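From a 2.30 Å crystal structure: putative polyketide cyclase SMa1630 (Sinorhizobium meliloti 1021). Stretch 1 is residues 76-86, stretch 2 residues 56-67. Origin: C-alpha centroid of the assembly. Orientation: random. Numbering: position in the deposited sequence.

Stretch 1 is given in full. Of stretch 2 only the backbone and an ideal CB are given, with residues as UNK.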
ATOM      1  N   LEU A  76      14.338   5.410 -10.061  1.00 64.06           N
ATOM      2  CA  LEU A  76      14.617   3.989 -10.159  1.00 63.55           C
ATOM      3  C   LEU A  76      14.209   3.305  -8.890  1.00 63.46           C
ATOM      4  O   LEU A  76      14.762   3.592  -7.827  1.00 63.25           O
ATOM      5  CB  LEU A  76      16.099   3.753 -10.344  1.00 66.08           C
ATOM      6  CG  LEU A  76      16.583   3.678 -11.787  1.00 71.23           C
ATOM      7  CD1 LEU A  76      16.250   4.952 -12.552  1.00 72.15           C
ATOM      8  CD2 LEU A  76      18.096   3.409 -11.811  1.00 73.74           C
ATOM      9  N   VAL A  77      13.280   2.356  -9.012  1.00 60.01           N
ATOM     10  CA  VAL A  77      12.696   1.711  -7.868  1.00 54.83           C
ATOM     11  C   VAL A  77      12.846   0.206  -8.006  1.00 51.71           C
ATOM     12  O   VAL A  77      12.501  -0.385  -9.032  1.00 56.65           O
ATOM     13  CB  VAL A  77      11.196   2.134  -7.706  1.00 54.19           C
ATOM     14  CG1 VAL A  77      10.539   1.516  -6.482  1.00 53.56           C
ATOM     15  CG2 VAL A  77      11.084   3.617  -7.528  1.00 56.56           C
ATOM     16  N   ARG A  78      13.414  -0.410  -6.983  1.00 49.55           N
ATOM     17  CA  ARG A  78      13.454  -1.847  -6.899  1.00 49.13           C
ATOM     18  C   ARG A  78      12.158  -2.283  -6.227  1.00 47.87           C
ATOM     19  O   ARG A  78      11.816  -1.788  -5.105  1.00 44.10           O
ATOM     20  CB  ARG A  78      14.648  -2.347  -6.102  1.00 51.31           C
ATOM     21  CG  ARG A  78      15.956  -2.209  -6.858  1.00 57.72           C
ATOM     22  CD  ARG A  78      17.130  -2.614  -5.962  1.00 59.65           C
ATOM     23  NE  ARG A  78      17.026  -4.027  -5.510  1.00 61.68           N
ATOM     24  CZ  ARG A  78      17.558  -5.080  -6.154  1.00 58.54           C
ATOM     25  NH1 ARG A  78      18.205  -4.889  -7.299  1.00 57.66           N
ATOM     26  NH2 ARG A  78      17.418  -6.318  -5.661  1.00 54.08           N
ATOM     27  N   ALA A  79      11.439  -3.214  -6.871  1.00 43.52           N
ATOM     28  CA  ALA A  79      10.210  -3.670  -6.275  1.00 44.71           C
ATOM     29  C   ALA A  79      10.088  -5.183  -6.242  1.00 45.34           C
ATOM     30  O   ALA A  79      10.463  -5.884  -7.187  1.00 44.71           O
ATOM     31  CB  ALA A  79       9.023  -3.009  -6.969  1.00 45.58           C
ATOM     32  N   LYS A  80       9.612  -5.704  -5.120  1.00 47.82           N
ATOM     33  CA  LYS A  80       9.429  -7.134  -5.004  1.00 50.29           C
ATOM     34  C   LYS A  80       8.078  -7.405  -5.613  1.00 48.77           C
ATOM     35  O   LYS A  80       7.079  -6.810  -5.253  1.00 49.52           O
ATOM     36  CB  LYS A  80       9.497  -7.624  -3.577  1.00 53.69           C
ATOM     37  CG  LYS A  80       9.584  -9.149  -3.528  1.00 60.23           C
ATOM     38  CD  LYS A  80       9.538  -9.698  -2.099  1.00 67.77           C
ATOM     39  CE  LYS A  80       8.123  -9.691  -1.551  1.00 77.23           C
ATOM     40  NZ  LYS A  80       8.120  -9.591  -0.064  1.00 87.15           N
ATOM     41  N   VAL A  81       8.072  -8.264  -6.602  1.00 47.85           N
ATOM     42  CA  VAL A  81       6.835  -8.654  -7.276  1.00 47.67           C
ATOM     43  C   VAL A  81       6.490 -10.084  -6.898  1.00 48.47           C
ATOM     44  O   VAL A  81       7.300 -10.980  -7.007  1.00 47.16           O
ATOM     45  CB  VAL A  81       6.979  -8.522  -8.793  1.00 44.47           C
ATOM     46  CG1 VAL A  81       5.700  -8.890  -9.450  1.00 44.02           C
ATOM     47  CG2 VAL A  81       7.381  -7.090  -9.090  1.00 45.36           C
ATOM     48  N   SER A  82       5.253 -10.297  -6.514  1.00 50.41           N
ATOM     49  CA  SER A  82       4.862 -11.525  -5.902  1.00 54.22           C
ATOM     50  C   SER A  82       3.541 -11.900  -6.547  1.00 55.00           C
ATOM     51  O   SER A  82       2.684 -11.035  -6.720  1.00 55.66           O
ATOM     52  CB  SER A  82       4.668 -11.202  -4.412  1.00 57.89           C
ATOM     53  OG  SER A  82       4.575 -12.371  -3.648  1.00 62.06           O
ATOM     54  N   GLY A  83       3.335 -13.176  -6.866  1.00 56.68           N
ATOM     55  CA  GLY A  83       2.007 -13.617  -7.380  1.00 55.90           C
ATOM     56  C   GLY A  83       1.961 -15.002  -8.002  1.00 56.59           C
ATOM     57  O   GLY A  83       2.871 -15.812  -7.806  1.00 57.24           O
ATOM     58  N   ARG A  84       0.892 -15.248  -8.744  1.00 56.70           N
ATOM     59  CA  ARG A  84       0.653 -16.506  -9.435  1.00 59.45           C
ATOM     60  C   ARG A  84       1.337 -16.439 -10.831  1.00 55.99           C
ATOM     61  O   ARG A  84       0.721 -16.117 -11.841  1.00 57.56           O
ATOM     62  CB  ARG A  84      -0.870 -16.813  -9.532  1.00 61.55           C
ATOM     63  CG  ARG A  84      -1.229 -18.173 -10.174  1.00 67.48           C
ATOM     64  CD  ARG A  84      -2.732 -18.412 -10.537  1.00 72.96           C
ATOM     65  NE  ARG A  84      -3.363 -17.252 -11.221  1.00 79.94           N
ATOM     66  CZ  ARG A  84      -3.969 -16.211 -10.614  1.00 81.82           C
ATOM     67  NH1 ARG A  84      -4.474 -15.209 -11.340  1.00 80.57           N
ATOM     68  NH2 ARG A  84      -4.074 -16.154  -9.281  1.00 83.65           N
ATOM     69  N   PHE A  85       2.624 -16.759 -10.849  1.00 53.33           N
ATOM     70  CA  PHE A  85       3.430 -16.755 -12.062  1.00 51.67           C
ATOM     71  C   PHE A  85       4.708 -17.524 -11.758  1.00 52.79           C
ATOM     72  O   PHE A  85       5.123 -17.611 -10.590  1.00 53.96           O
ATOM     73  CB  PHE A  85       3.724 -15.318 -12.557  1.00 52.69           C
ATOM     74  CG  PHE A  85       4.599 -14.461 -11.606  1.00 54.32           C
ATOM     75  CD1 PHE A  85       6.009 -14.538 -11.626  1.00 55.31           C
ATOM     76  CD2 PHE A  85       4.001 -13.541 -10.744  1.00 53.43           C
ATOM     77  CE1 PHE A  85       6.766 -13.748 -10.770  1.00 56.22           C
ATOM     78  CE2 PHE A  85       4.758 -12.760  -9.903  1.00 52.26           C
ATOM     79  CZ  PHE A  85       6.117 -12.856  -9.906  1.00 53.83           C
ATOM     80  N   PRO A  86       5.362 -18.052 -12.797  1.00 52.44           N
ATOM     81  CA  PRO A  86       6.501 -18.944 -12.565  1.00 52.27           C
ATOM     82  C   PRO A  86       7.643 -18.208 -11.946  1.00 53.07           C
ATOM     83  O   PRO A  86       8.039 -17.139 -12.436  1.00 50.86           O
ATOM     84  CB  PRO A  86       6.894 -19.405 -13.991  1.00 55.38           C
ATOM     85  CG  PRO A  86       5.682 -19.141 -14.875  1.00 55.46           C
ATOM     86  CD  PRO A  86       5.000 -17.943 -14.233  1.00 53.37           C
ATOM     87  N   UNK A  56      -2.904  -7.978 -14.261  1.00 55.09           N
ATOM     88  CA  UNK A  56      -3.640  -8.254 -13.033  1.00 55.54           C
ATOM     89  C   UNK A  56      -4.402  -9.548 -13.134  1.00 57.55           C
ATOM     90  O   UNK A  56      -4.380 -10.341 -12.194  1.00 56.64           O
ATOM     91  CB  UNK A  56      -4.601  -7.108 -12.709  1.00 55.54           C
ATOM     92  N   UNK A  57      -5.086  -9.769 -14.254  1.00 57.49           N
ATOM     93  CA  UNK A  57      -5.812 -11.049 -14.478  1.00 63.74           C
ATOM     94  C   UNK A  57      -4.859 -12.229 -14.535  1.00 63.28           C
ATOM     95  O   UNK A  57      -5.162 -13.282 -13.994  1.00 61.13           O
ATOM     96  CB  UNK A  57      -6.622 -10.990 -15.775  1.00 63.74           C
ATOM     97  N   UNK A  58      -3.751 -12.061 -15.270  1.00 62.81           N
ATOM     98  CA  UNK A  58      -2.748 -13.100 -15.448  1.00 63.67           C
ATOM     99  C   UNK A  58      -2.176 -13.533 -14.106  1.00 66.98           C
ATOM    100  O   UNK A  58      -2.107 -14.736 -13.859  1.00 69.31           O
ATOM    101  CB  UNK A  58      -1.628 -12.612 -16.369  1.00 63.67           C
ATOM    102  N   UNK A  59      -1.793 -12.592 -13.235  1.00 60.39           N
ATOM    103  CA  UNK A  59      -1.065 -13.028 -12.043  1.00 61.67           C
ATOM    104  C   UNK A  59      -1.572 -12.583 -10.661  1.00 67.40           C
ATOM    105  O   UNK A  59      -1.046 -13.087  -9.639  1.00 66.33           O
ATOM    106  CB  UNK A  59       0.380 -12.545 -12.182  1.00 61.67           C
ATOM    107  N   UNK A  60      -2.562 -11.671 -10.599  1.00 67.51           N
ATOM    108  CA  UNK A  60      -3.014 -11.087  -9.310  1.00 62.55           C
ATOM    109  C   UNK A  60      -1.812 -10.670  -8.439  1.00 62.52           C
ATOM    110  O   UNK A  60      -1.706 -11.033  -7.265  1.00 61.95           O
ATOM    111  CB  UNK A  60      -3.883 -12.089  -8.548  1.00 62.55           C
ATOM    112  N   UNK A  61      -0.886  -9.942  -9.030  1.00 59.44           N
ATOM    113  CA  UNK A  61       0.397  -9.664  -8.372  1.00 59.24           C
ATOM    114  C   UNK A  61       0.304  -8.533  -7.360  1.00 60.72           C
ATOM    115  O   UNK A  61      -0.546  -7.685  -7.462  1.00 61.39           O
ATOM    116  CB  UNK A  61       1.459  -9.321  -9.419  1.00 59.24           C
ATOM    117  N   UNK A  62       1.271  -8.514  -6.459  1.00 57.79           N
ATOM    118  CA  UNK A  62       1.574  -7.404  -5.606  1.00 57.20           C
ATOM    119  C   UNK A  62       3.029  -6.903  -5.957  1.00 57.49           C
ATOM    120  O   UNK A  62       3.963  -7.682  -5.924  1.00 59.68           O
ATOM    121  CB  UNK A  62       1.441  -7.813  -4.138  1.00 57.20           C
ATOM    122  N   UNK A  63       3.200  -5.616  -6.300  1.00 58.19           N
ATOM    123  CA  UNK A  63       4.494  -4.940  -6.410  1.00 54.77           C
ATOM    124  C   UNK A  63       4.754  -4.092  -5.186  1.00 58.27           C
ATOM    125  O   UNK A  63       4.030  -3.172  -4.908  1.00 59.38           O
ATOM    126  CB  UNK A  63       4.552  -4.075  -7.671  1.00 54.77           C
ATOM    127  N   UNK A  64       5.820  -4.381  -4.449  1.00 57.39           N
ATOM    128  CA  UNK A  64       6.089  -3.702  -3.202  1.00 57.35           C
ATOM    129  C   UNK A  64       7.431  -2.952  -3.328  1.00 55.56           C
ATOM    130  O   UNK A  64       8.459  -3.597  -3.368  1.00 56.63           O
ATOM    131  CB  UNK A  64       6.111  -4.695  -2.038  1.00 57.35           C
ATOM    132  N   UNK A  65       7.424  -1.602  -3.412  1.00 52.51           N
ATOM    133  CA  UNK A  65       8.704  -0.907  -3.485  1.00 51.98           C
ATOM    134  C   UNK A  65       9.603  -1.200  -2.267  1.00 54.76           C
ATOM    135  O   UNK A  65       9.113  -1.235  -1.137  1.00 53.31           O
ATOM    136  CB  UNK A  65       8.463   0.599  -3.603  1.00 51.98           C
ATOM    137  N   UNK A  66      10.888  -1.474  -2.524  1.00 54.11           N
ATOM    138  CA  UNK A  66      11.854  -1.801  -1.482  1.00 57.99           C
ATOM    139  C   UNK A  66      12.931  -0.732  -1.285  1.00 56.25           C
ATOM    140  O   UNK A  66      13.453  -0.608  -0.209  1.00 53.53           O
ATOM    141  CB  UNK A  66      12.522  -3.138  -1.811  1.00 57.99           C
ATOM    142  N   UNK A  67      13.364  -0.094  -2.363  1.00 56.51           N
ATOM    143  CA  UNK A  67      14.312   0.985  -2.276  1.00 60.95           C
ATOM    144  C   UNK A  67      14.257   1.797  -3.506  1.00 58.58           C
ATOM    145  O   UNK A  67      13.616   1.399  -4.484  1.00 59.01           O
ATOM    146  CB  UNK A  67      15.732   0.468  -2.038  1.00 60.95           C
TER

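Position 56 is helical by phi/psi, and CA-to-CB points away from stretch 1. No atom of stretch 1 lies within 5.5 Å of the ideal CB. Stretch 1 sets no demand here, and any helix-compatible side chain would suit. The deposited residue is Lys56. Position 57 is the same in angles, direction and open surroundings, so the choice is again free. It is Lys57. The backbone matters more here: Arg84 NH1 makes a weak hydrogen bond to Lys57 O at 3.4 Å. Position 58 repeats the pattern, and it is Ala58.

Position 59 ends the helical run. CA-to-CB points sideways, and the ideal CB lies 3.6 Å from Arg84 O and 4.0 Å from Phe85 CD2. Space on this side is limited, so a small residue fits easily. It is Ala59, whose CB touches Phe85 CD2 at 4.0 Å. Its carbonyl is the stronger anchor: Arg84 N donates to Ala59 O at 3.0 Å. An ideal CB on Gly83 would clash with this same oxygen, at 2.9 Å.

Position 60 has phi/psi of 46/49. Positive phi favours Gly, Asn or Asp, though others can adopt it. The ideal CB is 4.1 Å from Arg84 NH2, so an acceptor would be useful. The residue is Ser60. Arg84 NH1 makes a weak hydrogen bond to Ser60 OG at 3.4 Å.

Position 61 has extended angles and a sideways CB, 3.4 Å from Ser82 O and 4.3 Å from Val81 CG1. An apolar or aromatic side chain could use the valine. Tyr61 is found. Its CB meets Val81 CG1 at 4.3 Å, while the end of the side chain leads away and its hydroxyl bonds elsewhere in the structure.

Position 62 opens the strand and pairs with Ser82. Its CB lies on the face that carries Ser82 and Lys80. A beta-branched or polar residue would suit. Val62 is deposited. Its backbone bonds both ways with Ser82: Val62 N to Ser82 O at 2.9 Å, and Ser82 N to Val62 O at 3.0 Å.

Position 63 turns to the other face, beside Val81 and Ala79. Small or medium apolar residues are plausible. Ala63 CB reaches Val81 CG2 at 4.4 Å.

Position 64 shares a face with Lys80, which offers a positive charge. Glu or Asp would be the first guess. Glu64 OE1 forms a salt bridge with Lys80 NZ at 3.2 Å. The backbones pair as well, Glu64 N to Lys80 O at 2.9 Å.

Position 65 has phi -59, and its N points away from stretch 1, so no bond across is lost to a proline. The CB is 3.7 Å from Val77 CG1, favouring apolar residues. Pro65 CB packs on Val77 CG1 at 3.8 Å.

Position 66 lies in a beta bulge, with psi of -36 and a sideways CB. An aliphatic residue could reach the start of the Lys80 side chain. Leu66 CD1 lies 4.0 Å from Lys80 CB, and Leu66 N donates to Arg78 O at 2.8 Å.

Position 67 shares a face with Arg78. An acid or a polar residue would suit. Glu67 is present, but its contact is through carbons, Glu67 CG to Arg78 CD at 3.9 Å. Arg78 N donates to Glu67 O at 3.1 Å.

Stretch 2 56-67: KKAASYVAEPLE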
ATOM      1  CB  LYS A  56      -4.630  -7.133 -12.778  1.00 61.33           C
ATOM      2  CG  LYS A  56      -3.976  -5.827 -12.394  1.00 63.08           C
ATOM      3  CD  LYS A  56      -3.929  -5.701 -10.902  1.00 66.40           C
ATOM      4  CE  LYS A  56      -3.256  -4.404 -10.461  1.00 64.12           C
ATOM      5  NZ  LYS A  56      -2.658  -4.707  -9.139  1.00 62.50           N
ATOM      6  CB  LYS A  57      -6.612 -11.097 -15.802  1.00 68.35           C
ATOM      7  CG  LYS A  57      -7.286  -9.798 -16.229  1.00 79.16           C
ATOM      8  CD  LYS A  57      -8.603  -9.522 -15.526  1.00 87.32           C
ATOM      9  CE  LYS A  57      -9.582  -8.845 -16.496  1.00 94.00           C
ATOM     10  NZ  LYS A  57     -10.724  -8.153 -15.827  1.00 94.33           N
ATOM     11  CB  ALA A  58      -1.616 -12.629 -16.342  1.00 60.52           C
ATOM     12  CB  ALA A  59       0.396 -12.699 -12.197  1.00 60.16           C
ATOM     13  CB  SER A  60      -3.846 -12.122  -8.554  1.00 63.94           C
ATOM     14  OG  SER A  60      -4.952 -12.566  -9.330  1.00 71.05           O
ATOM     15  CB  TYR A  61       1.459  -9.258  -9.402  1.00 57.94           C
ATOM     16  CG  TYR A  61       1.105  -7.960 -10.139  1.00 57.25           C
ATOM     17  CD1 TYR A  61       0.343  -7.984 -11.301  1.00 55.55           C
ATOM     18  CD2 TYR A  61       1.516  -6.730  -9.651  1.00 58.69           C
ATOM     19  CE1 TYR A  61       0.001  -6.826 -11.947  1.00 58.78           C
ATOM     20  CE2 TYR A  61       1.209  -5.545 -10.321  1.00 60.06           C
ATOM     21  CZ  TYR A  61       0.423  -5.583 -11.470  1.00 60.86           C
ATOM     22  OH  TYR A  61       0.087  -4.407 -12.175  1.00 59.44           O
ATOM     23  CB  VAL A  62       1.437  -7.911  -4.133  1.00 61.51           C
ATOM     24  CG1 VAL A  62       2.169  -7.042  -3.105  1.00 62.80           C
ATOM     25  CG2 VAL A  62      -0.036  -8.062  -3.732  1.00 63.24           C
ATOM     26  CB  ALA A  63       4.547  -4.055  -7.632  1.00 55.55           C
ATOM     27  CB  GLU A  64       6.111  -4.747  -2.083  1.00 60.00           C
ATOM     28  CG  GLU A  64       6.784  -4.290  -0.797  1.00 65.10           C
ATOM     29  CD  GLU A  64       6.919  -5.397   0.243  1.00 75.82           C
ATOM     30  OE1 GLU A  64       6.973  -6.621  -0.108  1.00 86.37           O
ATOM     31  OE2 GLU A  64       7.030  -5.022   1.432  1.00 80.87           O
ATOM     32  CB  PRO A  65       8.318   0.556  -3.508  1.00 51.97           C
ATOM     33  CG  PRO A  65       6.868   0.576  -3.867  1.00 51.26           C
ATOM     34  CD  PRO A  65       6.287  -0.670  -3.350  1.00 49.81           C
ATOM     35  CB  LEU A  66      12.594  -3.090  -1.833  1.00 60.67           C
ATOM     36  CG  LEU A  66      11.753  -4.359  -1.943  1.00 66.30           C
ATOM     37  CD1 LEU A  66      12.666  -5.545  -2.260  1.00 62.45           C
ATOM     38  CD2 LEU A  66      10.943  -4.577  -0.665  1.00 67.69           C
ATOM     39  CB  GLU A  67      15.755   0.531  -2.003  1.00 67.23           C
ATOM     40  CG  GLU A  67      16.249  -0.702  -2.671  1.00 71.46           C
ATOM     41  CD  GLU A  67      17.674  -0.991  -2.215  1.00 78.22           C
ATOM     42  OE1 GLU A  67      18.569  -0.217  -2.612  1.00 81.94           O
ATOM     43  OE2 GLU A  67      17.909  -1.968  -1.464  1.00 73.22           O
TER
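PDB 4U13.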